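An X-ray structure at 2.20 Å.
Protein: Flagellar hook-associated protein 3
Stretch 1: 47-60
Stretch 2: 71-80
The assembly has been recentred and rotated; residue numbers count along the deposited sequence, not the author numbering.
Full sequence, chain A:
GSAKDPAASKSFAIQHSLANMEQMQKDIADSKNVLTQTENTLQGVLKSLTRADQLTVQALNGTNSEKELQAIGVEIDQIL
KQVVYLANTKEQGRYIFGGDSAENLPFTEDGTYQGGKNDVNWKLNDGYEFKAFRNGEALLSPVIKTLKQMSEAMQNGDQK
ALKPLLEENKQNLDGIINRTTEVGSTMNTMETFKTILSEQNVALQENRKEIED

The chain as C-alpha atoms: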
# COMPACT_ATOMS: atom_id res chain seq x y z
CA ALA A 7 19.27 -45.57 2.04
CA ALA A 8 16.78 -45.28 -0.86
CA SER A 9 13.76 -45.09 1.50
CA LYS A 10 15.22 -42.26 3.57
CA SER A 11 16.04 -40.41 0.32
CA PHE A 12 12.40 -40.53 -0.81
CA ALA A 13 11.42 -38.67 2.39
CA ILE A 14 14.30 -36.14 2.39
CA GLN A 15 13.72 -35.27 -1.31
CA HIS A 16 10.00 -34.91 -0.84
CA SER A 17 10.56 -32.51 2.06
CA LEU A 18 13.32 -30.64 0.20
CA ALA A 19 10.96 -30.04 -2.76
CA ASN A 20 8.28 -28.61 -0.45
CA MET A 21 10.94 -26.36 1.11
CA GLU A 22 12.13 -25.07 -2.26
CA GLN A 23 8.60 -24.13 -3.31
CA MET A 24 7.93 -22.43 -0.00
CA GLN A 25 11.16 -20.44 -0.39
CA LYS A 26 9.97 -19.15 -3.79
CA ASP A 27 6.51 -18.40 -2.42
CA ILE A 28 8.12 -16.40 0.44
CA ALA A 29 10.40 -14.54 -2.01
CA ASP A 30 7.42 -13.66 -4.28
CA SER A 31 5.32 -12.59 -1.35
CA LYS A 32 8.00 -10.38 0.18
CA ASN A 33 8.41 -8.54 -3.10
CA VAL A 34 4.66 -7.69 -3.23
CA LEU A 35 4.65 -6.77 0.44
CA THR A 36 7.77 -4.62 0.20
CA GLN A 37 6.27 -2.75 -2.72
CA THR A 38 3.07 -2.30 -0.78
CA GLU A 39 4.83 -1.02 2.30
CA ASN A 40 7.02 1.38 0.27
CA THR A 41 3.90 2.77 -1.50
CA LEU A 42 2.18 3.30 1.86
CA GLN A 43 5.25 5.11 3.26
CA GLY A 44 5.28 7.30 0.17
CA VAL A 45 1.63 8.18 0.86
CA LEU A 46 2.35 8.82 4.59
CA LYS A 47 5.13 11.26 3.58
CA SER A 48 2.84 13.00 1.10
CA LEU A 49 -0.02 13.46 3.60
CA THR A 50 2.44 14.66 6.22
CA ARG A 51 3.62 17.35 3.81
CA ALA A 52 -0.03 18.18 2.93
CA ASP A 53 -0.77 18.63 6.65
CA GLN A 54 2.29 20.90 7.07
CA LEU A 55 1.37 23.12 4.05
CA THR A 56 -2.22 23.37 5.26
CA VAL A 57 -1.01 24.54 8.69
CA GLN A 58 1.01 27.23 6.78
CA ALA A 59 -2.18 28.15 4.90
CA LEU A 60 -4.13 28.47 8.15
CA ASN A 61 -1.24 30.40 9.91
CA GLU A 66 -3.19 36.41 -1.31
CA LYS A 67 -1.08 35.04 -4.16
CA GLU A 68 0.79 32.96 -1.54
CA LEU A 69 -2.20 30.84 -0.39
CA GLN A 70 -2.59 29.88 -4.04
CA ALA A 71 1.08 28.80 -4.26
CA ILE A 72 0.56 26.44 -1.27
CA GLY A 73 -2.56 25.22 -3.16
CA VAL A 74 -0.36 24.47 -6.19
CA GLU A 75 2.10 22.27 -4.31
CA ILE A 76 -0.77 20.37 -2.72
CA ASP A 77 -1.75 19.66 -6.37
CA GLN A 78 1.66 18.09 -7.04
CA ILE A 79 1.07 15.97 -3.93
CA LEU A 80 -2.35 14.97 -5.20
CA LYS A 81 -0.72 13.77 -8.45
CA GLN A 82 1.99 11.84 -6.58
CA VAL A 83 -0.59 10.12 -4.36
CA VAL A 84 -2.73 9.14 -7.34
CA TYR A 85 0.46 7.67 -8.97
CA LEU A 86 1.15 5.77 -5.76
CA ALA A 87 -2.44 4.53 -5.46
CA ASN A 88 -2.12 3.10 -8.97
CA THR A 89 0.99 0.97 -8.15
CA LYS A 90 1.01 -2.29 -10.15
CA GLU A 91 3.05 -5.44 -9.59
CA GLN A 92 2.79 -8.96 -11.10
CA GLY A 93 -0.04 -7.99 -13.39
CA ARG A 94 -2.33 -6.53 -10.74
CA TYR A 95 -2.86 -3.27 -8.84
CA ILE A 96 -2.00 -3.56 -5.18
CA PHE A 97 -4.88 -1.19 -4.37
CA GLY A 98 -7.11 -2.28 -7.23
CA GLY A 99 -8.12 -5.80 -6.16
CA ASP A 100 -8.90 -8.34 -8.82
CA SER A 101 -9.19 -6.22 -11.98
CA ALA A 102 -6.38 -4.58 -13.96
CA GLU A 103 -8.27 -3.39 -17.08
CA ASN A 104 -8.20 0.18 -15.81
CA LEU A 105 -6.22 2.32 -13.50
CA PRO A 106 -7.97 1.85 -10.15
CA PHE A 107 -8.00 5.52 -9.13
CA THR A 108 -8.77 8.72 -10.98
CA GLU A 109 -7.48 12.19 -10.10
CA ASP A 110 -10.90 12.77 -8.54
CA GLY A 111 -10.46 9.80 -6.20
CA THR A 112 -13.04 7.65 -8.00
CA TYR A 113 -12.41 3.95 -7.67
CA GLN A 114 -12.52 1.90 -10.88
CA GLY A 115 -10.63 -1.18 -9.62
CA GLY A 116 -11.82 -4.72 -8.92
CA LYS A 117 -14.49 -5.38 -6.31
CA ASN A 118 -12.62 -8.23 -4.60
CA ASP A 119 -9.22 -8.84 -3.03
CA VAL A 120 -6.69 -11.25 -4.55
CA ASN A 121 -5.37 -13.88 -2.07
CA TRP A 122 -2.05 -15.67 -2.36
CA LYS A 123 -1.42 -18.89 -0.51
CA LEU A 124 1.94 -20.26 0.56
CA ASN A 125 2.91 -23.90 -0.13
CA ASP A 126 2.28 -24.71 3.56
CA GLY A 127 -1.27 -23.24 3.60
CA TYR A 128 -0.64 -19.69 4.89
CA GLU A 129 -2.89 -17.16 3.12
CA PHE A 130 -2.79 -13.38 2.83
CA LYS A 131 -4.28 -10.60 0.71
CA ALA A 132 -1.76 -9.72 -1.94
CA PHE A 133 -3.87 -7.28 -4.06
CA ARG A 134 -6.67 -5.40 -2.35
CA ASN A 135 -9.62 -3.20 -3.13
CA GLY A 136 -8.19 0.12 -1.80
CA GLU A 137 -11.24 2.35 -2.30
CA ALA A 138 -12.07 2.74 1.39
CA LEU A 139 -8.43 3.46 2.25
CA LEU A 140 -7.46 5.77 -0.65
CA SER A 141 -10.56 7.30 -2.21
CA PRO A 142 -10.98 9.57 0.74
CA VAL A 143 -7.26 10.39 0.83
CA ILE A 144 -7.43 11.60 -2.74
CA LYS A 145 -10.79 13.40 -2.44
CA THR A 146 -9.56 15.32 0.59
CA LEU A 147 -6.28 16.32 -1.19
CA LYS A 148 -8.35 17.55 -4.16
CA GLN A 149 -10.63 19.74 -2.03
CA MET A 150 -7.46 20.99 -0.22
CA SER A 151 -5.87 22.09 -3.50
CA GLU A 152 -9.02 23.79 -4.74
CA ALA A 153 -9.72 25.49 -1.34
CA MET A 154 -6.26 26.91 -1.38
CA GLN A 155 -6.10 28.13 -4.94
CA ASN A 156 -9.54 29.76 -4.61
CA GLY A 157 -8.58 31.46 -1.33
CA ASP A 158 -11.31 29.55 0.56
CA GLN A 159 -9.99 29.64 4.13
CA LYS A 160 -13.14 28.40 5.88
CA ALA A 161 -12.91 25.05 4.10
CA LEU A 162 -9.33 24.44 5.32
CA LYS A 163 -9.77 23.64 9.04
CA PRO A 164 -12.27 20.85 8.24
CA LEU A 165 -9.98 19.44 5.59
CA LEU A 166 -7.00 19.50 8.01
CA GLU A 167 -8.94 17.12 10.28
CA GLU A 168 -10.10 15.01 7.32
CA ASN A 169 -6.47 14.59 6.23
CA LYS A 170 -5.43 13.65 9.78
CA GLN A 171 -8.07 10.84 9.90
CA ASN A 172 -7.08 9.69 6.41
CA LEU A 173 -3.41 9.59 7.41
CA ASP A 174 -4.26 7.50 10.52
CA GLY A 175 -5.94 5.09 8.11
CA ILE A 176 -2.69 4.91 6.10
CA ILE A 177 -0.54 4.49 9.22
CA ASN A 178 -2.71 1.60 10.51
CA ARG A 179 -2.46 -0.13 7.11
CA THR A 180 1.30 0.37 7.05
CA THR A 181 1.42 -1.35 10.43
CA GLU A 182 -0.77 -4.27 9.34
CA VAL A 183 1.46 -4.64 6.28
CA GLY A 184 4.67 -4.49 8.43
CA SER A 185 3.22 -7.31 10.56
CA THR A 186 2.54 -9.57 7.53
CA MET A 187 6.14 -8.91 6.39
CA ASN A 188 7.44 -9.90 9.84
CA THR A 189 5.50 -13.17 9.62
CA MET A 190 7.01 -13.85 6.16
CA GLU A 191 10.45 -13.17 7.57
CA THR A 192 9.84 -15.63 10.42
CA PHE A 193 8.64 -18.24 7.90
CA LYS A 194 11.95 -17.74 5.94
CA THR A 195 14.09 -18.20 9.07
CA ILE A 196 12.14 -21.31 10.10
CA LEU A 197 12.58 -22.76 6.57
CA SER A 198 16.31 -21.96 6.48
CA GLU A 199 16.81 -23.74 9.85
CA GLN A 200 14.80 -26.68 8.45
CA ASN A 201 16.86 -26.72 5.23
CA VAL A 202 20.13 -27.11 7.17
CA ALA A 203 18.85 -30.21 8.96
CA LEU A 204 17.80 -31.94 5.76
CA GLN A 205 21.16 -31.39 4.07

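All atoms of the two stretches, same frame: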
# COMPACT_ATOMS: atom_id res chain seq x y z
N LYS A 47 4.25 10.10 3.77
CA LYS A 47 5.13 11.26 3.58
C LYS A 47 4.39 12.38 2.85
O LYS A 47 4.51 13.56 3.22
CB LYS A 47 6.31 10.80 2.70
CG LYS A 47 7.63 11.31 3.02
CD LYS A 47 8.69 10.25 2.64
CE LYS A 47 10.07 10.88 2.50
NZ LYS A 47 11.04 9.89 1.95
N SER A 48 3.62 12.01 1.81
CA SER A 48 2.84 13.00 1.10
C SER A 48 1.77 13.69 2.00
O SER A 48 1.57 14.91 1.96
CB SER A 48 2.16 12.35 -0.13
OG SER A 48 3.16 11.94 -1.05
N LEU A 49 1.08 12.91 2.81
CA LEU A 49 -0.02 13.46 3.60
C LEU A 49 0.54 14.33 4.72
O LEU A 49 -0.01 15.37 5.05
CB LEU A 49 -0.96 12.37 4.13
CG LEU A 49 -1.69 11.62 3.02
CD1 LEU A 49 -2.71 10.65 3.67
CD2 LEU A 49 -2.40 12.56 2.01
N THR A 50 1.67 13.89 5.26
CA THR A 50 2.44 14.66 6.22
C THR A 50 2.77 16.03 5.67
O THR A 50 2.53 17.03 6.32
CB THR A 50 3.76 13.92 6.60
OG1 THR A 50 3.43 12.75 7.34
CG2 THR A 50 4.69 14.82 7.43
N ARG A 51 3.29 16.08 4.45
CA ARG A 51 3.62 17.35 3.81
C ARG A 51 2.36 18.18 3.55
O ARG A 51 2.37 19.38 3.72
CB ARG A 51 4.42 17.11 2.53
CG ARG A 51 4.76 18.36 1.71
CD ARG A 51 5.83 19.21 2.32
NE ARG A 51 6.16 20.36 1.46
CZ ARG A 51 6.71 21.49 1.90
NH1 ARG A 51 7.01 21.64 3.18
NH2 ARG A 51 6.95 22.49 1.05
N ALA A 52 1.27 17.51 3.16
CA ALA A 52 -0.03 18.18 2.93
C ALA A 52 -0.52 18.83 4.19
O ALA A 52 -0.99 19.97 4.14
CB ALA A 52 -1.09 17.18 2.41
N ASP A 53 -0.43 18.10 5.31
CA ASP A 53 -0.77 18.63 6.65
C ASP A 53 0.06 19.89 6.99
O ASP A 53 -0.49 20.91 7.39
CB ASP A 53 -0.51 17.55 7.72
CG ASP A 53 -0.72 18.04 9.15
OD1 ASP A 53 -1.90 18.21 9.51
OD2 ASP A 53 0.26 18.23 9.93
N GLN A 54 1.37 19.79 6.81
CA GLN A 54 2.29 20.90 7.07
C GLN A 54 1.93 22.17 6.27
O GLN A 54 1.82 23.25 6.84
CB GLN A 54 3.74 20.45 6.81
CG GLN A 54 4.25 19.33 7.78
CD GLN A 54 5.66 18.78 7.44
OE1 GLN A 54 5.89 18.21 6.36
NE2 GLN A 54 6.58 18.92 8.38
N LEU A 55 1.73 22.02 4.97
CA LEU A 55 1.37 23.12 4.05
C LEU A 55 -0.01 23.73 4.34
O LEU A 55 -0.28 24.89 4.00
CB LEU A 55 1.32 22.59 2.60
CG LEU A 55 2.61 22.15 1.92
CD1 LEU A 55 2.28 21.51 0.56
CD2 LEU A 55 3.60 23.32 1.78
N THR A 56 -0.91 22.92 4.90
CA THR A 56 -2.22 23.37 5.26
C THR A 56 -2.18 24.13 6.60
O THR A 56 -2.95 25.04 6.79
CB THR A 56 -3.23 22.21 5.29
OG1 THR A 56 -3.25 21.55 4.01
CG2 THR A 56 -4.60 22.76 5.58
N VAL A 57 -1.27 23.75 7.49
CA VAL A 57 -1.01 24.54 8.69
C VAL A 57 -0.46 25.92 8.27
O VAL A 57 -0.94 26.96 8.76
CB VAL A 57 -0.07 23.76 9.68
CG1 VAL A 57 0.49 24.66 10.78
CG2 VAL A 57 -0.81 22.56 10.30
N GLN A 58 0.49 25.96 7.32
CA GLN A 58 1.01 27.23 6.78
C GLN A 58 -0.15 28.08 6.28
O GLN A 58 -0.26 29.25 6.62
CB GLN A 58 2.00 27.02 5.63
CG GLN A 58 3.38 26.60 6.07
CD GLN A 58 4.34 26.30 4.91
OE1 GLN A 58 4.07 26.64 3.75
NE2 GLN A 58 5.47 25.68 5.24
N ALA A 59 -1.01 27.47 5.47
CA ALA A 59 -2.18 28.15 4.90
C ALA A 59 -3.12 28.75 5.96
O ALA A 59 -3.66 29.84 5.79
CB ALA A 59 -2.94 27.17 4.02
N LEU A 60 -3.32 28.01 7.04
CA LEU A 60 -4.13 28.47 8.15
C LEU A 60 -3.41 29.48 9.08
O LEU A 60 -4.07 30.15 9.85
CB LEU A 60 -4.57 27.25 8.98
CG LEU A 60 -5.68 26.33 8.46
CD1 LEU A 60 -5.61 24.96 9.11
CD2 LEU A 60 -7.07 26.99 8.68
N ALA A 71 -0.13 29.57 -4.02
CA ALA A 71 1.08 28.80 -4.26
C ALA A 71 1.06 27.51 -3.41
O ALA A 71 1.33 26.42 -3.92
CB ALA A 71 2.33 29.62 -4.00
N ILE A 72 0.70 27.63 -2.13
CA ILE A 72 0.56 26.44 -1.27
C ILE A 72 -0.42 25.45 -1.93
O ILE A 72 -0.14 24.25 -2.02
CB ILE A 72 0.05 26.80 0.14
CG1 ILE A 72 1.03 27.73 0.88
CG2 ILE A 72 -0.14 25.55 0.94
CD1 ILE A 72 0.51 28.21 2.24
N GLY A 73 -1.55 25.98 -2.40
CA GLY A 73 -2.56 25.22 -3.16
C GLY A 73 -1.98 24.47 -4.34
O GLY A 73 -2.33 23.30 -4.57
N VAL A 74 -1.07 25.12 -5.07
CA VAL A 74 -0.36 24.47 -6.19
C VAL A 74 0.41 23.25 -5.74
O VAL A 74 0.22 22.18 -6.29
CB VAL A 74 0.60 25.43 -6.92
CG1 VAL A 74 1.59 24.65 -7.76
CG2 VAL A 74 -0.21 26.42 -7.80
N GLU A 75 1.26 23.39 -4.73
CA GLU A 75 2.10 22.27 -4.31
C GLU A 75 1.27 21.10 -3.80
O GLU A 75 1.62 19.95 -4.02
CB GLU A 75 3.11 22.71 -3.26
CG GLU A 75 4.56 22.47 -3.65
CD GLU A 75 5.16 21.27 -2.98
OE1 GLU A 75 4.81 20.14 -3.39
OE2 GLU A 75 6.00 21.46 -2.06
N ILE A 76 0.17 21.40 -3.13
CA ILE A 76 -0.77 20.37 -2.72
C ILE A 76 -1.28 19.58 -3.95
O ILE A 76 -1.57 18.41 -3.87
CB ILE A 76 -1.95 20.96 -1.96
CG1 ILE A 76 -1.52 21.49 -0.58
CG2 ILE A 76 -3.03 19.92 -1.77
CD1 ILE A 76 -1.76 20.51 0.53
N ASP A 77 -1.40 20.27 -5.09
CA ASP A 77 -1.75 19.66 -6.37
C ASP A 77 -0.67 18.70 -6.89
O ASP A 77 -1.01 17.66 -7.47
CB ASP A 77 -2.03 20.76 -7.41
CG ASP A 77 -2.61 20.23 -8.69
OD1 ASP A 77 -3.79 19.83 -8.70
OD2 ASP A 77 -1.86 20.24 -9.71
N GLN A 78 0.59 19.03 -6.70
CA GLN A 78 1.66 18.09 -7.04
C GLN A 78 1.52 16.82 -6.16
O GLN A 78 1.69 15.69 -6.62
CB GLN A 78 3.06 18.69 -6.80
CG GLN A 78 3.46 19.91 -7.65
CD GLN A 78 4.92 20.38 -7.38
OE1 GLN A 78 5.14 21.43 -6.76
NE2 GLN A 78 5.91 19.59 -7.83
N ILE A 79 1.23 17.04 -4.88
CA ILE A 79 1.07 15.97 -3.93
C ILE A 79 -0.12 15.10 -4.32
O ILE A 79 -0.06 13.87 -4.25
CB ILE A 79 0.99 16.54 -2.48
CG1 ILE A 79 2.38 17.06 -2.07
CG2 ILE A 79 0.58 15.51 -1.46
CD1 ILE A 79 2.41 17.82 -0.70
N LEU A 80 -1.20 15.73 -4.76
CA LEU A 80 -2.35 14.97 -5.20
C LEU A 80 -1.93 14.03 -6.36
O LEU A 80 -2.25 12.83 -6.37
CB LEU A 80 -3.48 15.91 -5.63
CG LEU A 80 -4.59 15.24 -6.44
CD1 LEU A 80 -5.39 14.32 -5.59
CD2 LEU A 80 -5.50 16.31 -7.03

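Two helices of one chain run side by side and nearly antiparallel, their N-to-C directions 168° apart and their axes 10.0 Å apart at closest approach. As stretch 2 advances, its partners therefore step backward along stretch 1: Ile 72 faces Leu 55, Ile 76 faces Ala 52, and Ile 79 faces Ser 48, with CA atoms 6.1 to 6.3 Å apart in each pair. That four-then-three spacing on stretch 2 is the first rule of the contact, since it keeps one stripe of the helix against its neighbour.

The interface opens with Ile 72. Its side chain, m at chi1 and t at chi2, lies so close to the other helix that CG2 comes within 3.1 Å of Leu 55 O and 3.7 Å of Leu 55 CB. Its CD1 extends further along, reaching Ala 59 CB at 4.0 Å and Gln 58 CB at 3.9 Å. The tip of Ile 72 also rests on the backbone, its CD1 3.6 Å from Ala 59 N.

Gly 73 and Val 74 make no contact, and the next turn brings in Glu 75. Its CB lies 4.1 Å from Leu 55 CD1, so the aliphatic base of the residue helps wall the apolar seam, while its carboxylate reaches the partly exposed Arg 51. Arg 51 NH2 donates a weak hydrogen bond to Glu 75 OE2 at 3.4 Å, part of a salt bridge. The oxygen lies near the guanidinium plane, at its edge, and the N-H...O angle of 162° is favourable; the length is what makes the bond weak.

Ile 76 sets off sideways, but its end comes nearer: CD1 is 3.9 Å from Ala 52 CB and 3.9 Å from Thr 56 OG1. That hydroxyl donates to Ala 52 O in its own helix at 2.8 Å, which satisfies a polar group beside an apolar one. Leu 55 is the knob here, seated among Ile 72, Glu 75, Ile 76 and Ile 79, with its CD1 4.0 Å from Ile 76 CG1.

Asp 77 and Gln 78 stay out of reach. Ile 79 is in turn a knob among Ser 48, Arg 51, Ala 52 and Leu 55. Its CG2 packs 3.8 Å from Ser 48 CB, and its CD1 lies 3.4 Å from Arg 51 CG and 3.9 Å from Leu 55 CD1. Arg 51 thus does double duty, its CG packing on the isoleucine while its charged end pairs with Glu 75. Leu 80 points away.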